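Local coordinates for GrpB family protein (PDB 2NRK), which is of unknown function but belongs to the GrpB (UPF0157) family, which is grouped with the nucleotidyltransferase-like clan, at residues 37-41 with 117-121; 44-48 with 121-125; 47-51 with 134-139. All coordinates share one frame; numbering follows the deposited sequence.

Interaction 1: residues 37-41 with 117-121; sequences VEHIG and HLAFR
Strand 37-40 and helix segment 117-121 run with their N-to-C directions 47° apart, and their axes approach to 8.8 Å, a separation spanned by side chains, one of them reaching a backbone carbonyl, and by a water between the two backbones. I40 and R121 have the nearest CA atoms, 6.1 Å apart. At G41 the water makes its bridge, accepting from G41 N and donating to H117 O.

R121 carries the polar half. Its CG stands anti to the backbone N, and a bend at chi3 turns the guanidinium along the strand, where NH1 serves two acceptors. One is E38 OE1, 3.0 Å from R121 NH1, in a nearly straight salt-bridge hydrogen bond (173° at the hydrogen); the other is the backbone carbonyl oxygen H39 O, 2.9 Å from R121 NH1. Both acceptors lie at the guanidinium edge, near its plane, whereas the carboxylate of E38 is met from above its own plane, the two planes being 63° apart. A second water links E38 OE2 with R121 NH2, so the pair is joined once directly and once through water. L118 CD2 covers one guanidinium face and also touches E38 CG at 3.9 Å, which places a methyl beside the salt bridge.

The apolar half is I40. Its CD1 lies over one face of the H117 ring, 3.8 Å from the centroid, in a CH-pi contact, while I40 CG2 meets L118 CD2 at 4.1 Å. On the same ring, H117 NE2 is hydrogen-bonded to Y106 OH.

A helix laid obliquely on the face of a mixed sheet, here over edge strand 34-40 with strand 54-60 beside it, is the layered alpha/beta arrangement of this domain, consistent with its nucleotidyltransferase clan.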
ATOM      1  N   VAL A  37      -3.184   6.722  13.216  1.00 23.49           N
ATOM      2  CA  VAL A  37      -2.125   6.161  14.069  1.00 22.66           C
ATOM      3  C   VAL A  37      -2.407   4.686  14.200  1.00 23.18           C
ATOM      4  O   VAL A  37      -3.518   4.302  14.606  1.00 23.90           O
ATOM      5  CB  VAL A  37      -2.076   6.806  15.491  1.00 23.57           C
ATOM      6  CG1 VAL A  37      -0.959   6.181  16.314  1.00 24.50           C
ATOM      7  CG2 VAL A  37      -1.842   8.337  15.375  1.00 21.45           C
ATOM      8  N   GLU A  38      -1.412   3.887  13.827  1.00 23.43           N
ATOM      9  CA  GLU A  38      -1.516   2.418  13.877  1.00 24.33           C
ATOM     10  C   GLU A  38      -0.498   1.847  14.884  1.00 23.36           C
ATOM     11  O   GLU A  38       0.641   2.325  14.982  1.00 24.59           O
ATOM     12  CB  GLU A  38      -1.209   1.827  12.485  1.00 25.83           C
ATOM     13  CG  GLU A  38      -2.254   2.139  11.389  1.00 25.54           C
ATOM     14  CD  GLU A  38      -3.366   1.137  11.273  1.00 31.26           C
ATOM     15  OE1 GLU A  38      -3.560   0.261  12.169  1.00 28.23           O
ATOM     16  OE2 GLU A  38      -4.099   1.246  10.255  1.00 30.62           O
ATOM     17  N   HIS A  39      -0.918   0.793  15.572  1.00 23.92           N
ATOM     18  CA  HIS A  39      -0.014   0.034  16.430  1.00 23.35           C
ATOM     19  C   HIS A  39       0.699  -0.954  15.522  1.00 23.42           C
ATOM     20  O   HIS A  39       0.059  -1.733  14.789  1.00 24.47           O
ATOM     21  CB  HIS A  39      -0.893  -0.705  17.462  1.00 23.82           C
ATOM     22  CG  HIS A  39      -0.124  -1.321  18.585  1.00 23.88           C
ATOM     23  ND1 HIS A  39      -0.746  -2.099  19.527  1.00 24.41           N
ATOM     24  CD2 HIS A  39       1.192  -1.308  18.908  1.00 25.22           C
ATOM     25  CE1 HIS A  39       0.148  -2.539  20.401  1.00 23.99           C
ATOM     26  NE2 HIS A  39       1.337  -2.071  20.053  1.00 23.58           N
ATOM     27  N   ILE A  40       2.029  -0.927  15.549  1.00 22.99           N
ATOM     28  CA  ILE A  40       2.823  -1.777  14.676  1.00 24.01           C
ATOM     29  C   ILE A  40       3.902  -2.464  15.505  1.00 23.85           C
ATOM     30  O   ILE A  40       3.958  -2.317  16.746  1.00 24.96           O
ATOM     31  CB  ILE A  40       3.397  -1.007  13.477  1.00 24.14           C
ATOM     32  CG1 ILE A  40       4.254   0.199  13.924  1.00 24.53           C
ATOM     33  CG2 ILE A  40       2.270  -0.591  12.531  1.00 23.34           C
ATOM     34  CD1 ILE A  40       5.365   0.601  12.941  1.00 24.13           C
ATOM     35  N   GLY A  41       4.746  -3.243  14.830  1.00 23.47           N
ATOM     36  CA  GLY A  41       5.880  -3.908  15.490  1.00 22.50           C
ATOM     37  C   GLY A  41       5.417  -5.081  16.336  1.00 23.11           C
ATOM     38  O   GLY A  41       4.239  -5.418  16.313  1.00 23.80           O
ATOM     39  N   HIS A 117       5.478  -1.963   7.283  1.00 23.71           N
ATOM     40  CA  HIS A 117       5.063  -2.154   8.669  1.00 24.02           C
ATOM     41  C   HIS A 117       3.708  -2.829   8.778  1.00 23.90           C
ATOM     42  O   HIS A 117       3.569  -3.769   9.547  1.00 23.69           O
ATOM     43  CB  HIS A 117       5.001  -0.803   9.398  1.00 24.26           C
ATOM     44  CG  HIS A 117       6.336  -0.142   9.540  1.00 25.59           C
ATOM     45  ND1 HIS A 117       7.370  -0.715  10.256  1.00 28.00           N
ATOM     46  CD2 HIS A 117       6.808   1.041   9.074  1.00 26.35           C
ATOM     47  CE1 HIS A 117       8.416   0.100  10.242  1.00 27.70           C
ATOM     48  NE2 HIS A 117       8.112   1.161   9.511  1.00 28.21           N
ATOM     49  N   LEU A 118       2.704  -2.350   8.033  1.00 23.10           N
ATOM     50  CA  LEU A 118       1.357  -2.896   8.214  1.00 22.48           C
ATOM     51  C   LEU A 118       1.280  -4.337   7.712  1.00 22.43           C
ATOM     52  O   LEU A 118       0.645  -5.172   8.347  1.00 22.01           O
ATOM     53  CB  LEU A 118       0.287  -2.045   7.493  1.00 23.10           C
ATOM     54  CG  LEU A 118       0.124  -0.648   8.098  1.00 23.66           C
ATOM     55  CD1 LEU A 118      -0.806   0.185   7.161  1.00 25.29           C
ATOM     56  CD2 LEU A 118      -0.448  -0.731   9.527  1.00 24.84           C
ATOM     57  N   ALA A 119       1.899  -4.622   6.566  1.00 22.32           N
ATOM     58  CA  ALA A 119       1.815  -5.983   6.039  1.00 23.38           C
ATOM     59  C   ALA A 119       2.477  -6.958   7.006  1.00 22.59           C
ATOM     60  O   ALA A 119       1.934  -8.032   7.258  1.00 22.79           O
ATOM     61  CB  ALA A 119       2.457  -6.067   4.644  1.00 24.43           C
ATOM     62  N   PHE A 120       3.654  -6.581   7.535  1.00 22.51           N
ATOM     63  CA  PHE A 120       4.428  -7.414   8.475  1.00 22.39           C
ATOM     64  C   PHE A 120       3.566  -7.747   9.686  1.00 22.23           C
ATOM     65  O   PHE A 120       3.418  -8.919  10.041  1.00 23.10           O
ATOM     66  CB  PHE A 120       5.687  -6.654   8.902  1.00 23.27           C
ATOM     67  CG  PHE A 120       6.573  -7.418   9.855  1.00 22.20           C
ATOM     68  CD1 PHE A 120       7.412  -8.432   9.403  1.00 26.28           C
ATOM     69  CD2 PHE A 120       6.607  -7.050  11.195  1.00 25.04           C
ATOM     70  CE1 PHE A 120       8.278  -9.139  10.313  1.00 25.90           C
ATOM     71  CE2 PHE A 120       7.446  -7.750  12.101  1.00 25.32           C
ATOM     72  CZ  PHE A 120       8.265  -8.779  11.657  1.00 26.18           C
ATOM     73  N   ARG A 121       2.946  -6.720  10.270  1.00 23.14           N
ATOM     74  CA  ARG A 121       2.052  -6.923  11.408  1.00 22.31           C
ATOM     75  C   ARG A 121       0.890  -7.848  11.061  1.00 23.16           C
ATOM     76  O   ARG A 121       0.626  -8.843  11.780  1.00 23.61           O
ATOM     77  CB  ARG A 121       1.486  -5.575  11.885  1.00 23.13           C
ATOM     78  CG  ARG A 121       0.477  -5.760  13.035  1.00 22.98           C
ATOM     79  CD  ARG A 121      -0.300  -4.458  13.191  1.00 23.32           C
ATOM     80  NE  ARG A 121      -1.274  -4.307  12.098  1.00 23.94           N
ATOM     81  CZ  ARG A 121      -2.035  -3.223  11.932  1.00 26.88           C
ATOM     82  NH1 ARG A 121      -1.954  -2.189  12.794  1.00 24.74           N
ATOM     83  NH2 ARG A 121      -2.880  -3.162  10.909  1.00 25.76           N
TER
HETATM   84  O   HOH W   1      -4.753  -1.241   9.528  1.00 24.88           O
HETATM   85  O   HOH W   2       4.970  -3.955  12.064  1.00 15.97           O

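Interaction 2: residues 44-48 with 121-125; sequences SVPNL and RNYLR
R125 reaches from helix 111-126 to the loop 44-48, and its CA is the nearest to that of V45, 5.5 Å away. Beyond CB, the chain runs extended from CG to NE. CG passes the ring of P46, with R125 CG 4.2 Å from P46 CD, and also lies near V45 CG1. CD leads on to the guanidinium, which grips a single atom side-on: R125 NE and R125 NH2 are each 2.9 Å from the backbone oxygen S44 O. The NH2 bond lies in the carbonyl plane, on a lone pair, while the NE donor is tilted 24° from that plane. S44 O is itself near the guanidinium plane, as this two-nitrogen grip requires. NH2 also passes S44 CB, and over the centre of one guanidinium face sits R121 CD.

R121 is held in the same manner by its neighbour on the helix. Its NE and NH2 both bind N122 OD1, with R121 NE 2.9 Å from that oxygen, a clamp that fixes the rotation of the group. The hydroxyl S44 OG packs against the aliphatic part of R121, 3.1 Å from R121 CG, and has its hydrogen bond with G41 O.

Deeper in, V45 sets both methyls against L124 CB, V45 CG2 at 3.8 Å and V45 CG1 at 3.9 Å, the two side chains crossing at about a right angle. L48, brought round by the type II turn V45 to L48, touches L124 CD1 with its CD2.

Two arginines lie against each other, R125 NH1 over a face of R121. The S44 carbonyl on R125, and N122 OD1, H39 O and the E38 carboxylate on R121, probably offset the repulsion of these like charges. The polar hold on the loop is thus the S44 carbonyl gripped by R125, beside the apolar packing on L124.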
ATOM      1  N   SER A  44       2.257  -5.213  18.700  1.00 23.67           N
ATOM      2  CA  SER A  44       0.940  -5.130  18.059  1.00 24.05           C
ATOM      3  C   SER A  44       0.424  -6.519  17.640  1.00 25.20           C
ATOM      4  O   SER A  44      -0.650  -6.604  17.063  1.00 24.95           O
ATOM      5  CB  SER A  44       0.989  -4.197  16.826  1.00 25.05           C
ATOM      6  OG  SER A  44       1.658  -4.813  15.731  1.00 23.58           O
ATOM      7  N   VAL A  45       1.198  -7.575  17.912  1.00 24.36           N
ATOM      8  CA  VAL A  45       0.814  -8.934  17.514  1.00 23.57           C
ATOM      9  C   VAL A  45       0.434  -9.702  18.775  1.00 23.22           C
ATOM     10  O   VAL A  45       1.303 -10.073  19.575  1.00 21.81           O
ATOM     11  CB  VAL A  45       1.978  -9.639  16.795  1.00 23.51           C
ATOM     12  CG1 VAL A  45       1.569 -11.082  16.397  1.00 25.31           C
ATOM     13  CG2 VAL A  45       2.390  -8.838  15.563  1.00 21.81           C
ATOM     14  N   PRO A  46      -0.870  -9.904  19.005  1.00 24.09           N
ATOM     15  CA  PRO A  46      -1.210 -10.625  20.215  1.00 24.30           C
ATOM     16  C   PRO A  46      -0.472 -11.960  20.391  1.00 24.93           C
ATOM     17  O   PRO A  46      -0.321 -12.744  19.438  1.00 25.92           O
ATOM     18  CB  PRO A  46      -2.731 -10.849  20.078  1.00 24.67           C
ATOM     19  CG  PRO A  46      -3.180  -9.588  19.306  1.00 24.33           C
ATOM     20  CD  PRO A  46      -2.059  -9.405  18.282  1.00 24.22           C
ATOM     21  N   ASN A  47       0.012 -12.155  21.614  1.00 25.10           N
ATOM     22  CA  ASN A  47       0.718 -13.368  22.058  0.50 25.34           C
ATOM     23  C   ASN A  47       2.158 -13.517  21.535  1.00 25.41           C
ATOM     24  O   ASN A  47       2.805 -14.549  21.754  1.00 25.90           O
ATOM     25  CB  ASN A  47      -0.136 -14.623  21.833  0.50 26.11           C
ATOM     26  CG  ASN A  47      -1.536 -14.478  22.402  0.50 25.70           C
ATOM     27  OD1 ASN A  47      -1.725 -13.969  23.511  0.50 28.66           O
ATOM     28  ND2 ASN A  47      -2.528 -14.926  21.647  0.50 29.00           N
ATOM     29  N   LEU A  48       2.678 -12.473  20.905  1.00 23.97           N
ATOM     30  CA  LEU A  48       4.074 -12.501  20.462  1.00 23.30           C
ATOM     31  C   LEU A  48       4.979 -11.959  21.568  1.00 23.34           C
ATOM     32  O   LEU A  48       4.756 -10.868  22.079  1.00 23.44           O
ATOM     33  CB  LEU A  48       4.254 -11.663  19.179  1.00 23.07           C
ATOM     34  CG  LEU A  48       5.675 -11.519  18.631  1.00 22.45           C
ATOM     35  CD1 LEU A  48       6.370 -12.876  18.380  1.00 23.90           C
ATOM     36  CD2 LEU A  48       5.590 -10.669  17.328  1.00 22.41           C
ATOM     37  N   ARG A 121       2.946  -6.720  10.270  1.00 23.14           N
ATOM     38  CA  ARG A 121       2.052  -6.923  11.408  1.00 22.31           C
ATOM     39  C   ARG A 121       0.890  -7.848  11.061  1.00 23.16           C
ATOM     40  O   ARG A 121       0.626  -8.843  11.780  1.00 23.61           O
ATOM     41  CB  ARG A 121       1.486  -5.575  11.885  1.00 23.13           C
ATOM     42  CG  ARG A 121       0.477  -5.760  13.035  1.00 22.98           C
ATOM     43  CD  ARG A 121      -0.300  -4.458  13.191  1.00 23.32           C
ATOM     44  NE  ARG A 121      -1.274  -4.307  12.098  1.00 23.94           N
ATOM     45  CZ  ARG A 121      -2.035  -3.223  11.932  1.00 26.88           C
ATOM     46  NH1 ARG A 121      -1.954  -2.189  12.794  1.00 24.74           N
ATOM     47  NH2 ARG A 121      -2.880  -3.162  10.909  1.00 25.76           N
ATOM     48  N   ASN A 122       0.201  -7.538   9.963  1.00 21.97           N
ATOM     49  CA  ASN A 122      -1.014  -8.303   9.616  1.00 22.43           C
ATOM     50  C   ASN A 122      -0.666  -9.770   9.400  1.00 22.59           C
ATOM     51  O   ASN A 122      -1.398 -10.671   9.828  1.00 24.28           O
ATOM     52  CB  ASN A 122      -1.678  -7.691   8.397  1.00 22.67           C
ATOM     53  CG  ASN A 122      -2.262  -6.327   8.663  1.00 23.16           C
ATOM     54  OD1 ASN A 122      -2.292  -5.840   9.806  1.00 23.91           O
ATOM     55  ND2 ASN A 122      -2.756  -5.678   7.589  1.00 25.50           N
ATOM     56  N   TYR A 123       0.457 -10.008   8.736  1.00 22.59           N
ATOM     57  CA  TYR A 123       0.904 -11.365   8.428  1.00 23.16           C
ATOM     58  C   TYR A 123       1.226 -12.143   9.717  1.00 23.64           C
ATOM     59  O   TYR A 123       0.850 -13.302   9.858  1.00 23.63           O
ATOM     60  CB  TYR A 123       2.139 -11.268   7.533  1.00 23.13           C
ATOM     61  CG  TYR A 123       2.648 -12.577   6.988  1.00 23.79           C
ATOM     62  CD1 TYR A 123       1.873 -13.342   6.094  1.00 24.27           C
ATOM     63  CD2 TYR A 123       3.918 -13.048   7.344  1.00 23.37           C
ATOM     64  CE1 TYR A 123       2.356 -14.574   5.576  1.00 24.09           C
ATOM     65  CE2 TYR A 123       4.435 -14.257   6.794  1.00 22.50           C
ATOM     66  CZ  TYR A 123       3.628 -15.012   5.915  1.00 24.18           C
ATOM     67  OH  TYR A 123       4.100 -16.190   5.370  1.00 25.27           O
ATOM     68  N   LEU A 124       1.934 -11.515  10.666  1.00 22.61           N
ATOM     69  CA  LEU A 124       2.228 -12.221  11.930  1.00 23.18           C
ATOM     70  C   LEU A 124       0.923 -12.515  12.701  1.00 22.44           C
ATOM     71  O   LEU A 124       0.797 -13.595  13.283  1.00 22.91           O
ATOM     72  CB  LEU A 124       3.162 -11.415  12.817  1.00 23.49           C
ATOM     73  CG  LEU A 124       4.577 -11.353  12.259  1.00 24.19           C
ATOM     74  CD1 LEU A 124       5.452 -10.493  13.192  1.00 26.66           C
ATOM     75  CD2 LEU A 124       5.195 -12.761  12.103  1.00 26.27           C
ATOM     76  N   ARG A 125      -0.017 -11.564  12.691  1.00 23.34           N
ATOM     77  CA  ARG A 125      -1.302 -11.764  13.358  1.00 24.07           C
ATOM     78  C   ARG A 125      -2.046 -12.955  12.786  1.00 25.21           C
ATOM     79  O   ARG A 125      -2.755 -13.633  13.535  1.00 26.16           O
ATOM     80  CB  ARG A 125      -2.186 -10.524  13.199  1.00 23.93           C
ATOM     81  CG  ARG A 125      -1.736  -9.350  14.079  1.00 21.98           C
ATOM     82  CD  ARG A 125      -2.593  -8.122  13.794  1.00 23.83           C
ATOM     83  NE  ARG A 125      -2.364  -7.061  14.784  1.00 25.60           N
ATOM     84  CZ  ARG A 125      -3.045  -5.911  14.846  1.00 27.67           C
ATOM     85  NH1 ARG A 125      -3.978  -5.624  13.924  1.00 29.66           N
ATOM     86  NH2 ARG A 125      -2.786  -5.026  15.821  1.00 26.13           N
TER

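Interaction 3: residues 47-51 with 134-139; sequences NLAAK and YGTLKK
L48 lays its two methyls on the helix segment 134-139, one over the backbone and one beside an aromatic ring. L48 CD1 sits 3.7 Å from G135 N and nearly as close to G135 CA; G135 presents bare backbone to this methyl, and the loop comes close here. The other methyl, L48 CD2, meets Y134 CD2 at 3.9 Å, obliquely to the ring. The next residue continues this close approach: A49 and G135 have CA atoms only 5.0 Å apart, and A49 CB touches K139 CE at 4.1 Å.

K138 supplies the polar link. The bend at chi3 (-82°) folds its chain so that K138 CE lies over the centre of the Y134 ring, 3.6 Å above the plane, and the ammonium group emerges beside the loop. There K138 NZ donates to A49 O at 2.8 Å, in the carbonyl plane. NZ also reaches a water that accepts in turn from K51 N, and it is bonded to S42 OG, so three oxygens hold the ammonium. L48 CG and A50 CB also come close to the ammonium nitrogen.

The helix 128-142 thus grips the loop joining strands 34-40 and 54-60. Y134 also meets L124 of helix 111-126; on helix 157-171, F159 and I160 meet Y134, whose hydroxyl is hydrogen-bonded to K156 NZ. A50 pairs by backbone with T9, and K139 makes a salt bridge with E10, so the N-terminal segment joins the same cluster.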
ATOM      1  N   ASN A  47       0.012 -12.155  21.614  1.00 25.10           N
ATOM      2  CA  ASN A  47       0.718 -13.368  22.058  0.50 25.34           C
ATOM      3  C   ASN A  47       2.158 -13.517  21.535  1.00 25.41           C
ATOM      4  O   ASN A  47       2.805 -14.549  21.754  1.00 25.90           O
ATOM      5  CB  ASN A  47      -0.136 -14.623  21.833  0.50 26.11           C
ATOM      6  CG  ASN A  47      -1.536 -14.478  22.402  0.50 25.70           C
ATOM      7  OD1 ASN A  47      -1.725 -13.969  23.511  0.50 28.66           O
ATOM      8  ND2 ASN A  47      -2.528 -14.926  21.647  0.50 29.00           N
ATOM      9  N   LEU A  48       2.678 -12.473  20.905  1.00 23.97           N
ATOM     10  CA  LEU A  48       4.074 -12.501  20.462  1.00 23.30           C
ATOM     11  C   LEU A  48       4.979 -11.959  21.568  1.00 23.34           C
ATOM     12  O   LEU A  48       4.756 -10.868  22.079  1.00 23.44           O
ATOM     13  CB  LEU A  48       4.254 -11.663  19.179  1.00 23.07           C
ATOM     14  CG  LEU A  48       5.675 -11.519  18.631  1.00 22.45           C
ATOM     15  CD1 LEU A  48       6.370 -12.876  18.380  1.00 23.90           C
ATOM     16  CD2 LEU A  48       5.590 -10.669  17.328  1.00 22.41           C
ATOM     17  N   ALA A  49       6.011 -12.728  21.926  1.00 24.23           N
ATOM     18  CA  ALA A  49       7.035 -12.244  22.846  1.00 23.50           C
ATOM     19  C   ALA A  49       7.768 -11.050  22.218  1.00 23.59           C
ATOM     20  O   ALA A  49       8.019 -11.028  21.004  1.00 24.11           O
ATOM     21  CB  ALA A  49       8.027 -13.357  23.184  1.00 23.58           C
ATOM     22  N   ALA A  50       8.133 -10.062  23.028  1.00 23.66           N
ATOM     23  CA  ALA A  50       8.697  -8.825  22.470  1.00 24.28           C
ATOM     24  C   ALA A  50       9.406  -7.990  23.517  1.00 25.09           C
ATOM     25  O   ALA A  50       9.104  -8.085  24.686  1.00 24.53           O
ATOM     26  CB  ALA A  50       7.581  -7.964  21.870  1.00 24.42           C
ATOM     27  N   LYS A  51      10.302  -7.125  23.069  1.00 25.53           N
ATOM     28  CA  LYS A  51      10.777  -6.045  23.924  1.00 26.76           C
ATOM     29  C   LYS A  51       9.575  -5.145  24.213  1.00 26.60           C
ATOM     30  O   LYS A  51       8.779  -4.873  23.301  1.00 26.57           O
ATOM     31  CB  LYS A  51      11.827  -5.230  23.206  1.00 27.57           C
ATOM     32  CG  LYS A  51      13.120  -6.013  23.070  1.00 32.09           C
ATOM     33  CD  LYS A  51      13.958  -5.501  21.937  1.00 41.34           C
ATOM     34  CE  LYS A  51      14.619  -4.178  22.232  1.00 43.95           C
ATOM     35  NZ  LYS A  51      16.091  -4.286  21.872  1.00 48.74           N
ATOM     36  N   TYR A 134       9.384 -16.453  15.435  1.00 23.25           N
ATOM     37  CA  TYR A 134       9.992 -15.142  15.628  1.00 22.40           C
ATOM     38  C   TYR A 134      10.239 -14.883  17.115  1.00 23.62           C
ATOM     39  O   TYR A 134      11.343 -14.487  17.505  1.00 22.61           O
ATOM     40  CB  TYR A 134       9.056 -14.095  15.071  1.00 23.22           C
ATOM     41  CG  TYR A 134       9.590 -12.697  15.084  1.00 22.32           C
ATOM     42  CD1 TYR A 134      10.944 -12.444  14.948  1.00 25.37           C
ATOM     43  CD2 TYR A 134       8.701 -11.627  15.127  1.00 24.70           C
ATOM     44  CE1 TYR A 134      11.425 -11.120  14.921  1.00 23.87           C
ATOM     45  CE2 TYR A 134       9.155 -10.314  15.104  1.00 23.69           C
ATOM     46  CZ  TYR A 134      10.519 -10.088  14.982  1.00 25.17           C
ATOM     47  OH  TYR A 134      10.926  -8.781  14.947  1.00 26.60           O
ATOM     48  N   GLY A 135       9.235 -15.165  17.951  1.00 23.73           N
ATOM     49  CA  GLY A 135       9.412 -14.975  19.397  1.00 24.59           C
ATOM     50  C   GLY A 135      10.511 -15.845  19.978  1.00 25.50           C
ATOM     51  O   GLY A 135      11.304 -15.392  20.830  1.00 26.13           O
ATOM     52  N   THR A 136      10.584 -17.096  19.506  1.00 25.18           N
ATOM     53  CA  THR A 136      11.592 -18.045  19.953  1.00 25.58           C
ATOM     54  C   THR A 136      12.982 -17.540  19.563  1.00 26.09           C
ATOM     55  O   THR A 136      13.906 -17.606  20.358  1.00 26.65           O
ATOM     56  CB  THR A 136      11.306 -19.465  19.400  1.00 26.00           C
ATOM     57  OG1 THR A 136      10.105 -19.949  20.015  1.00 27.07           O
ATOM     58  CG2 THR A 136      12.446 -20.441  19.726  1.00 26.57           C
ATOM     59  N   LEU A 137      13.110 -17.031  18.347  1.00 24.88           N
ATOM     60  CA  LEU A 137      14.372 -16.476  17.891  1.00 25.26           C
ATOM     61  C   LEU A 137      14.796 -15.302  18.766  1.00 25.82           C
ATOM     62  O   LEU A 137      15.948 -15.212  19.172  1.00 26.28           O
ATOM     63  CB  LEU A 137      14.283 -16.051  16.427  1.00 25.59           C
ATOM     64  CG  LEU A 137      15.454 -15.255  15.861  1.00 26.23           C
ATOM     65  CD1 LEU A 137      16.745 -16.092  15.965  1.00 26.86           C
ATOM     66  CD2 LEU A 137      15.137 -14.922  14.444  1.00 26.79           C
ATOM     67  N   LYS A 138      13.858 -14.407  19.056  1.00 26.34           N
ATOM     68  CA  LYS A 138      14.194 -13.215  19.841  1.00 28.62           C
ATOM     69  C   LYS A 138      14.647 -13.612  21.246  1.00 29.71           C
ATOM     70  O   LYS A 138      15.611 -13.045  21.782  1.00 30.36           O
ATOM     71  CB  LYS A 138      13.010 -12.234  19.873  1.00 27.52           C
ATOM     72  CG  LYS A 138      12.758 -11.527  18.521  1.00 27.62           C
ATOM     73  CD  LYS A 138      11.780 -10.339  18.649  1.00 30.39           C
ATOM     74  CE  LYS A 138      10.355 -10.807  18.638  1.00 27.64           C
ATOM     75  NZ  LYS A 138       9.392  -9.716  18.988  1.00 25.00           N
ATOM     76  N   LYS A 139      13.981 -14.615  21.829  1.00 30.46           N
ATOM     77  CA  LYS A 139      14.320 -15.059  23.163  1.00 32.64           C
ATOM     78  C   LYS A 139      15.709 -15.685  23.154  1.00 33.53           C
ATOM     79  O   LYS A 139      16.515 -15.413  24.051  1.00 33.99           O
ATOM     80  CB  LYS A 139      13.256 -16.029  23.704  1.00 32.19           C
ATOM     81  CG  LYS A 139      11.966 -15.310  24.104  1.00 32.69           C
ATOM     82  CD  LYS A 139      10.964 -16.217  24.819  1.00 34.30           C
ATOM     83  CE  LYS A 139      10.005 -16.900  23.861  1.00 37.45           C
ATOM     84  NZ  LYS A 139       9.039 -17.806  24.577  1.00 39.73           N
TER
HETATM   85  O   HOH W   3      10.682  -7.228  19.975  1.00 23.18           O

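In the fold
The three contacts follow one continuous path: strand 34-40 and the loop after it meet helix 111-126 and then helix 128-142. Centres of interactions 1 and 2 are about 9 Å apart, those of 2 and 3 about 11 Å, and those of 1 and 3 about 16 Å. R121 is common to the first two contacts, L48 to the last two. Later in the chain, the partners come in the same order, 117-121, 121-125 and 134-139, so both sides advance together. Interaction 1 lies about 7 Å from the chain's centre and interaction 3 about 15 Å, so the series runs from sheet edge outward, tying the consecutive helices to strand 34-40 and the loop that follows it.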